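PDB 4V33: polysaccharide deacetylase-like protein from Bacillus anthracis, which is a putative zinc-dependent polysaccharide deacetylase, required for osmotic stability and cell shape maintenance, that probably removes acetyl groups from a cell-wall polysaccharide. Local coordinates for residues M234-N238 and T265-A269; L281-K285 and E313-Y318; I250-V254 and I291-P295. All blocks are in the same frame, centred on the assembly; numbering follows the deposited sequence.

Interaction 1 (M234-N238 and T265-A269); sequences MIVNN and TATHA. With ZN (zinc ion), chain D.
Ile235 and His268 meet at the zinc site of the polysaccharide deacetylase (NodB-type) domain, where the loops that follow two neighbouring parallel strands, 230-234 and 259-263, run together at the same end of the sheet. The side chain of Ile235 spans the contact. Its CB branches so that CG2, anti to the backbone N, drops onto the other loop, 3.4 Å from Ala266 O. CG1 takes the other course, lying beside His268 CB and CD2, and at the tip CD1 comes 3.6 Å from His268 CD2, approaching the imidazole at an oblique angle. Next to CD2 in the ring, His268 NE2 binds the zinc ion at 2.1 Å; Asp206 and His264 complete the protein ligands, and water 1 is also bound. Ile235 thus packs against CB and CD2 of a metal ligand, CD2 being the ring carbon bonded to the coordinating nitrogen, while the rings of His264 and Phe303 meet His268 edge-to-face.

Next to this side-chain contact, the two backbones are joined by consecutive amides. Val236 N donates to Thr265 O almost straight, at 172°, and Asn237 N donates to Ala266 O at 3.0 Å, in the carbonyl plane and on a lone pair. The short 3-10 turn at 236-238 presents these two N-H groups one after the other. Near solvent Asn237 ND2 runs alongside Thr267 CG2, 3.4 Å away, whereas the hydroxyl of Thr267 is bonded to Glu280 of helix 277-292. The loop carrying the histidine is also braced from within: His268 N gives Thr265 OG1 a weak bond. A better aligned one comes from Ala269 N, 3.1 Å from Thr265 OG1.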
loop_
_atom_site.group_PDB
_atom_site.type_symbol
_atom_site.label_atom_id
_atom_site.label_comp_id
_atom_site.label_asym_id
_atom_site.label_seq_id
_atom_site.Cartn_x
_atom_site.Cartn_y
_atom_site.Cartn_z
ATOM N N MET A 234 -17.449 1.662 3.772
ATOM C CA MET A 234 -18.906 1.664 3.786
ATOM C C MET A 234 -19.468 2.301 5.051
ATOM O O MET A 234 -19.054 1.947 6.162
ATOM C CB MET A 234 -19.390 0.208 3.713
ATOM C CG MET A 234 -20.900 0.034 3.685
ATOM S SD MET A 234 -21.519 0.332 2.016
ATOM C CE MET A 234 -22.987 1.309 2.370
ATOM N N ILE A 235 -20.400 3.242 4.896
ATOM C CA ILE A 235 -21.192 3.698 6.039
ATOM C C ILE A 235 -22.121 2.537 6.361
ATOM O O ILE A 235 -23.049 2.256 5.609
ATOM C CB ILE A 235 -21.988 4.978 5.717
ATOM C CG1 ILE A 235 -21.016 6.134 5.455
ATOM C CG2 ILE A 235 -22.918 5.336 6.895
ATOM C CD1 ILE A 235 -21.683 7.343 4.788
ATOM N N VAL A 236 -21.850 1.821 7.455
ATOM C CA VAL A 236 -22.407 0.484 7.598
ATOM C C VAL A 236 -23.935 0.482 7.735
ATOM O O VAL A 236 -24.621 -0.390 7.198
ATOM C CB VAL A 236 -21.705 -0.300 8.728
ATOM C CG1 VAL A 236 -22.296 -1.695 8.872
ATOM C CG2 VAL A 236 -20.197 -0.392 8.439
ATOM N N ASN A 237 -24.488 1.487 8.405
ATOM C CA ASN A 237 -25.942 1.540 8.543
ATOM C C ASN A 237 -26.678 1.807 7.236
ATOM O O ASN A 237 -27.896 1.657 7.168
ATOM C CB ASN A 237 -26.361 2.564 9.601
ATOM C CG ASN A 237 -26.069 2.090 11.002
ATOM O OD1 ASN A 237 -25.425 1.053 11.199
ATOM N ND2 ASN A 237 -26.546 2.838 11.993
ATOM N N ASN A 238 -25.931 2.197 6.203
ATOM C CA ASN A 238 -26.523 2.490 4.903
ATOM C C ASN A 238 -26.588 1.309 3.946
ATOM O O ASN A 238 -27.079 1.459 2.838
ATOM C CB ASN A 238 -25.781 3.631 4.208
ATOM C CG ASN A 238 -26.128 4.992 4.793
ATOM O OD1 ASN A 238 -27.126 5.139 5.494
ATOM N ND2 ASN A 238 -25.314 5.993 4.479
ATOM N N THR A 265 -17.433 3.835 9.630
ATOM C CA THR A 265 -18.271 3.928 10.841
ATOM C C THR A 265 -19.724 3.525 10.585
ATOM O O THR A 265 -20.107 3.209 9.460
ATOM C CB THR A 265 -18.214 5.311 11.576
ATOM O OG1 THR A 265 -19.025 6.270 10.885
ATOM C CG2 THR A 265 -16.776 5.816 11.704
ATOM N N ALA A 266 -20.531 3.529 11.643
ATOM C CA ALA A 266 -21.921 3.116 11.519
ATOM C C ALA A 266 -22.765 4.175 10.832
ATOM O O ALA A 266 -23.559 3.866 9.945
ATOM C CB ALA A 266 -22.506 2.799 12.882
ATOM N N THR A 267 -22.615 5.425 11.265
ATOM C CA THR A 267 -23.469 6.498 10.760
ATOM C C THR A 267 -22.719 7.663 10.115
ATOM O O THR A 267 -23.328 8.699 9.856
ATOM C CB THR A 267 -24.405 7.074 11.858
ATOM O OG1 THR A 267 -23.636 7.774 12.852
ATOM C CG2 THR A 267 -25.223 5.968 12.518
ATOM N N HIS A 268 -21.425 7.491 9.855
ATOM C CA HIS A 268 -20.569 8.570 9.329
ATOM C C HIS A 268 -20.426 9.630 10.425
ATOM O O HIS A 268 -20.654 10.823 10.216
ATOM C CB HIS A 268 -21.134 9.159 8.025
ATOM C CG HIS A 268 -20.130 9.890 7.189
ATOM N ND1 HIS A 268 -20.088 11.266 7.112
ATOM C CD2 HIS A 268 -19.161 9.437 6.361
ATOM C CE1 HIS A 268 -19.122 11.629 6.285
ATOM N NE2 HIS A 268 -18.556 10.537 5.801
ATOM N N ALA A 269 -20.039 9.158 11.606
ATOM C CA ALA A 269 -20.000 9.979 12.807
ATOM C C ALA A 269 -18.833 10.951 12.829
ATOM O O ALA A 269 -17.734 10.635 12.384
ATOM C CB ALA A 269 -19.930 9.078 14.041
HETATM ZN ZN ZN D . -17.396 10.008 4.098
HETATM O O HOH W 1 -18.004 11.535 2.893
#

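Interaction 2 (L281-K285 and E313-Y318); sequences LKESK and ETKKYY
Leu281 and Lys282, on helix 277-292, pack against two consecutive tyrosines, Tyr317 and Tyr318, that follow Glu313 and Thr314 in the chain. The tight part is buried. Leu281 CB lies 3.7 Å from Tyr317 CD2, Leu281 CD2 touches Tyr318 CE2, 4.0 Å away, and Leu281 CD1 reaches across to Glu313 and Thr314 at about a right angle. The hydroxyl OH of Tyr318 lies 2.7 Å from Leu281 O in what is at most a weak bond, since Ser263 is a second partner of the same OH.

Toward solvent the contact becomes a sandwich round Tyr317. Lys282 CB sits over the ring centre in a CH-pi contact, 3.6 Å from the centroid, and Lys316 CB covers the opposite face. With CG anti to the backbone N (chi1 180°), the Lys282 chain runs outward past Tyr317 CE1 before its ammonium turns to Glu286. Lys285 instead stretches out fully, so that its NZ reaches a lone pair of Tyr317 O at 3.0 Å. Water 2 doubles this link, accepting from the ammonium and donating to the same carbonyl. Such packing of successive helices on the outside of a parallel sheet is typical of the distorted beta/alpha barrel of polysaccharide deacetylases.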
loop_
_atom_site.group_PDB
_atom_site.type_symbol
_atom_site.label_atom_id
_atom_site.label_comp_id
_atom_site.label_asym_id
_atom_site.label_seq_id
_atom_site.Cartn_x
_atom_site.Cartn_y
_atom_site.Cartn_z
ATOM N N LEU A 281 -17.602 2.337 15.990
ATOM C CA LEU A 281 -16.333 1.769 15.525
ATOM C C LEU A 281 -16.290 0.245 15.618
ATOM O O LEU A 281 -15.877 -0.437 14.681
ATOM C CB LEU A 281 -15.164 2.362 16.323
ATOM C CG LEU A 281 -14.880 3.853 16.117
ATOM C CD1 LEU A 281 -13.866 4.358 17.126
ATOM C CD2 LEU A 281 -14.402 4.128 14.687
ATOM N N LYS A 282 -16.710 -0.289 16.756
ATOM C CA LYS A 282 -16.654 -1.721 16.988
ATOM C C LYS A 282 -17.810 -2.467 16.309
ATOM O O LYS A 282 -17.595 -3.440 15.589
ATOM C CB LYS A 282 -16.643 -1.986 18.496
ATOM C CG LYS A 282 -16.591 -3.433 18.896
ATOM C CD LYS A 282 -16.650 -3.507 20.413
ATOM C CE LYS A 282 -17.025 -4.880 20.882
ATOM N NZ LYS A 282 -18.442 -5.249 20.579
ATOM N N GLU A 283 -19.036 -2.011 16.543
ATOM C CA GLU A 283 -20.201 -2.734 16.041
ATOM C C GLU A 283 -20.394 -2.576 14.531
ATOM O O GLU A 283 -20.969 -3.446 13.873
ATOM C CB GLU A 283 -21.457 -2.338 16.839
ATOM C CG GLU A 283 -21.300 -2.680 18.327
ATOM C CD GLU A 283 -22.441 -2.212 19.213
ATOM O OE1 GLU A 283 -23.433 -1.646 18.703
ATOM O OE2 GLU A 283 -22.336 -2.427 20.438
ATOM N N SER A 284 -19.903 -1.471 13.981
ATOM C CA SER A 284 -19.923 -1.278 12.535
ATOM C C SER A 284 -19.018 -2.314 11.877
ATOM O O SER A 284 -19.404 -2.963 10.903
ATOM C CB SER A 284 -19.488 0.143 12.165
ATOM O OG SER A 284 -18.211 0.446 12.702
ATOM N N LYS A 285 -17.817 -2.475 12.425
ATOM C CA LYS A 285 -16.886 -3.502 11.957
ATOM C C LYS A 285 -17.518 -4.890 12.011
ATOM O O LYS A 285 -17.457 -5.651 11.045
ATOM C CB LYS A 285 -15.616 -3.476 12.808
ATOM C CG LYS A 285 -14.729 -4.702 12.656
ATOM C CD LYS A 285 -13.555 -4.630 13.613
ATOM C CE LYS A 285 -12.780 -5.941 13.625
ATOM N NZ LYS A 285 -11.741 -5.950 14.697
ATOM N N GLU A 313 -9.209 5.269 20.457
ATOM C CA GLU A 313 -10.416 4.454 20.369
ATOM C C GLU A 313 -10.361 3.562 19.130
ATOM O O GLU A 313 -10.671 2.369 19.193
ATOM C CB GLU A 313 -11.677 5.332 20.340
ATOM C CG GLU A 313 -11.943 6.096 21.635
ATOM C CD GLU A 313 -12.396 5.206 22.783
ATOM O OE1 GLU A 313 -12.642 4.002 22.566
ATOM O OE2 GLU A 313 -12.509 5.721 23.918
ATOM N N THR A 314 -9.942 4.148 18.011
ATOM C CA THR A 314 -9.857 3.433 16.747
ATOM C C THR A 314 -8.884 2.256 16.839
ATOM O O THR A 314 -9.141 1.190 16.278
ATOM C CB THR A 314 -9.460 4.405 15.621
ATOM O OG1 THR A 314 -10.421 5.468 15.575
ATOM C CG2 THR A 314 -9.431 3.708 14.258
ATOM N N LYS A 315 -7.793 2.449 17.580
ATOM C CA LYS A 315 -6.734 1.451 17.728
ATOM C C LYS A 315 -7.261 0.159 18.354
ATOM O O LYS A 315 -6.705 -0.918 18.148
ATOM C CB LYS A 315 -5.615 2.019 18.613
ATOM C CG LYS A 315 -4.365 1.162 18.686
ATOM C CD LYS A 315 -3.231 1.898 19.380
ATOM C CE LYS A 315 -1.936 1.093 19.335
ATOM N NZ LYS A 315 -0.803 1.823 19.972
ATOM N N LYS A 316 -8.333 0.274 19.131
ATOM C CA LYS A 316 -8.926 -0.896 19.768
ATOM C C LYS A 316 -9.508 -1.882 18.754
ATOM O O LYS A 316 -9.604 -3.085 19.033
ATOM C CB LYS A 316 -10.020 -0.469 20.744
ATOM C CG LYS A 316 -9.529 0.386 21.896
ATOM C CD LYS A 316 -10.704 0.934 22.696
ATOM C CE LYS A 316 -10.223 1.856 23.805
ATOM N NZ LYS A 316 -11.361 2.398 24.603
ATOM N N TYR A 317 -9.887 -1.373 17.583
ATOM C CA TYR A 317 -10.723 -2.134 16.656
ATOM C C TYR A 317 -10.172 -2.282 15.243
ATOM O O TYR A 317 -10.531 -3.223 14.544
ATOM C CB TYR A 317 -12.119 -1.505 16.580
ATOM C CG TYR A 317 -12.698 -1.218 17.946
ATOM C CD1 TYR A 317 -12.911 -2.250 18.854
ATOM C CD2 TYR A 317 -13.006 0.076 18.341
ATOM C CE1 TYR A 317 -13.425 -2.002 20.109
ATOM C CE2 TYR A 317 -13.530 0.334 19.598
ATOM C CZ TYR A 317 -13.730 -0.714 20.480
ATOM O OH TYR A 317 -14.251 -0.490 21.738
ATOM N N TYR A 318 -9.315 -1.354 14.830
ATOM C CA TYR A 318 -8.815 -1.324 13.455
ATOM C C TYR A 318 -7.296 -1.290 13.420
ATOM O O TYR A 318 -6.668 -0.698 14.294
ATOM C CB TYR A 318 -9.358 -0.097 12.713
ATOM C CG TYR A 318 -10.862 -0.082 12.577
ATOM C CD1 TYR A 318 -11.488 -0.782 11.549
ATOM C CD2 TYR A 318 -11.655 0.617 13.482
ATOM C CE1 TYR A 318 -12.855 -0.782 11.414
ATOM C CE2 TYR A 318 -13.031 0.626 13.358
ATOM C CZ TYR A 318 -13.625 -0.075 12.321
ATOM O OH TYR A 318 -14.994 -0.084 12.177
HETATM O O HOH W 2 -9.944 -4.944 12.684
#

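Interaction 3 (I250-V254 and I291-P295); sequences IKEMV and ITGKP
Ile250 and Thr292 touch through their CG2 methyls, 3.9 Å apart, where two outer helices of the beta/alpha deacetylase fold, 247-255 and 277-292, lie next to each other. The same Ile250 methyl, CG2, also faces Ile291 CG2 at 4.2 Å, the two forming a small apolar patch. It is the beta-branch of Ile250, anti to the backbone N, that faces the neighbouring helix. One helical turn later Val254 continues the row: its CG1 lies 3.9 Å from Lys294 CG, and the two side chains run antiparallel alongside each other. Here the lysine contributes only the aliphatic start of its chain.

The polar link is at the outer edge. Lys251 runs extended as far as CE and then bends at chi4 (57°), which brings the ammonium to the end of the other helix. Its NZ donates to Ile291 O at 3.0 Å, meeting one of the carbonyl lone pairs. Ile291 O lies in the last turn of helix 277-292, and the residue four further along, Pro295, has no N-H to offer it; the positive ammonium probably also suits the negative end of the helix dipole.

Further out, the inner sides of Ile250, Val254 and Thr292 all rest on Met261 of strand 259-263, so that both helices are packed on the same residue of the sheet. Val239 touches both Ile250 and Ile291. The chain beyond the helix is shaped by Gly293, whose positive phi breaks the helical course, and by an ST turn that positions Lys294 for Val254: Thr292 OG1 accepts from Lys294 N at 3.0 Å, with an N-H...O angle of 159°.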
loop_
_atom_site.group_PDB
_atom_site.type_symbol
_atom_site.label_atom_id
_atom_site.label_comp_id
_atom_site.label_asym_id
_atom_site.label_seq_id
_atom_site.Cartn_x
_atom_site.Cartn_y
_atom_site.Cartn_z
ATOM N N ILE A 250 -22.543 -5.475 -2.647
ATOM C CA ILE A 250 -21.345 -5.737 -1.865
ATOM C C ILE A 250 -20.827 -7.153 -2.110
ATOM O O ILE A 250 -19.625 -7.365 -2.263
ATOM C CB ILE A 250 -21.613 -5.507 -0.367
ATOM C CG1 ILE A 250 -21.761 -4.007 -0.107
ATOM C CG2 ILE A 250 -20.489 -6.093 0.479
ATOM C CD1 ILE A 250 -22.288 -3.675 1.276
ATOM N N LYS A 251 -21.734 -8.120 -2.158
ATOM C CA LYS A 251 -21.319 -9.498 -2.384
ATOM C C LYS A 251 -20.684 -9.661 -3.766
ATOM O O LYS A 251 -19.684 -10.354 -3.913
ATOM C CB LYS A 251 -22.487 -10.465 -2.163
ATOM C CG LYS A 251 -22.780 -10.717 -0.681
ATOM C CD LYS A 251 -24.039 -11.553 -0.484
ATOM C CE LYS A 251 -24.109 -12.146 0.920
ATOM N NZ LYS A 251 -24.051 -11.107 1.987
ATOM N N GLU A 252 -21.238 -8.990 -4.769
ATOM C CA GLU A 252 -20.662 -9.028 -6.109
ATOM C C GLU A 252 -19.259 -8.408 -6.112
ATOM O O GLU A 252 -18.321 -8.952 -6.704
ATOM C CB GLU A 252 -21.577 -8.300 -7.094
ATOM C CG GLU A 252 -21.212 -8.463 -8.553
ATOM C CD GLU A 252 -22.247 -7.842 -9.480
ATOM O OE1 GLU A 252 -23.371 -7.554 -9.016
ATOM O OE2 GLU A 252 -21.936 -7.645 -10.672
ATOM N N MET A 253 -19.117 -7.274 -5.437
ATOM C CA MET A 253 -17.840 -6.566 -5.389
ATOM C C MET A 253 -16.776 -7.389 -4.677
ATOM O O MET A 253 -15.638 -7.479 -5.134
ATOM C CB MET A 253 -18.015 -5.217 -4.692
ATOM C CG MET A 253 -18.824 -4.229 -5.508
ATOM S SD MET A 253 -19.443 -2.843 -4.534
ATOM C CE MET A 253 -17.962 -1.854 -4.415
ATOM N N VAL A 254 -17.153 -7.993 -3.558
ATOM C CA VAL A 254 -16.221 -8.815 -2.799
ATOM C C VAL A 254 -15.916 -10.139 -3.507
ATOM O O VAL A 254 -14.754 -10.535 -3.619
ATOM C CB VAL A 254 -16.743 -9.062 -1.371
ATOM C CG1 VAL A 254 -15.895 -10.101 -0.661
ATOM C CG2 VAL A 254 -16.760 -7.756 -0.594
ATOM N N ILE A 291 -21.749 -9.282 6.830
ATOM C CA ILE A 291 -22.233 -9.085 5.471
ATOM C C ILE A 291 -21.248 -9.619 4.430
ATOM O O ILE A 291 -21.640 -10.301 3.485
ATOM C CB ILE A 291 -22.487 -7.595 5.184
ATOM C CG1 ILE A 291 -23.582 -7.055 6.105
ATOM C CG2 ILE A 291 -22.871 -7.392 3.726
ATOM C CD1 ILE A 291 -23.775 -5.554 6.012
ATOM N N THR A 292 -19.968 -9.307 4.606
ATOM C CA THR A 292 -18.966 -9.638 3.590
ATOM C C THR A 292 -18.368 -11.026 3.748
ATOM O O THR A 292 -17.881 -11.611 2.777
ATOM C CB THR A 292 -17.793 -8.646 3.608
ATOM O OG1 THR A 292 -17.048 -8.823 4.821
ATOM C CG2 THR A 292 -18.290 -7.199 3.498
ATOM N N GLY A 293 -18.374 -11.544 4.973
ATOM C CA GLY A 293 -17.713 -12.806 5.259
ATOM C C GLY A 293 -16.197 -12.701 5.239
ATOM O O GLY A 293 -15.496 -13.717 5.250
ATOM N N LYS A 294 -15.693 -11.471 5.207
ATOM C CA LYS A 294 -14.257 -11.205 5.185
ATOM C C LYS A 294 -13.911 -10.254 6.322
ATOM O O LYS A 294 -14.748 -9.442 6.728
ATOM C CB LYS A 294 -13.857 -10.554 3.855
ATOM C CG LYS A 294 -14.209 -11.359 2.623
ATOM C CD LYS A 294 -13.337 -12.586 2.498
ATOM C CE LYS A 294 -13.474 -13.204 1.114
ATOM N NZ LYS A 294 -12.688 -14.460 0.976
ATOM N N PRO A 295 -12.668 -10.324 6.825
ATOM C CA PRO A 295 -12.276 -9.451 7.937
ATOM C C PRO A 295 -12.331 -7.971 7.580
ATOM O O PRO A 295 -12.024 -7.573 6.447
ATOM C CB PRO A 295 -10.825 -9.859 8.210
ATOM C CG PRO A 295 -10.737 -11.266 7.717
ATOM C CD PRO A 295 -11.618 -11.306 6.501
#

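Helix 277-292 ties the three contacts together: interaction 2 uses its middle and interaction 3 its C-terminal end, while Val236 of interaction 1 packs on Ser284 of the same helix. Interactions 1 and 2 touch directly, with Ala266 N 3.6 Å from Ser284 CB, and both are largely buried; interaction 3 is only partly so. Their chemistry follows their place. Interaction 1 joins loops through backbone amides beside the metal, whereas interaction 2 relies on aromatic rings and interaction 3 on methyl and methylene groups of aliphatic side chains. In the two helix contacts a lysine ammonium bonds to a backbone carbonyl. Met234 SD meets Ile250 CD1, bringing interaction 3 against interaction 1.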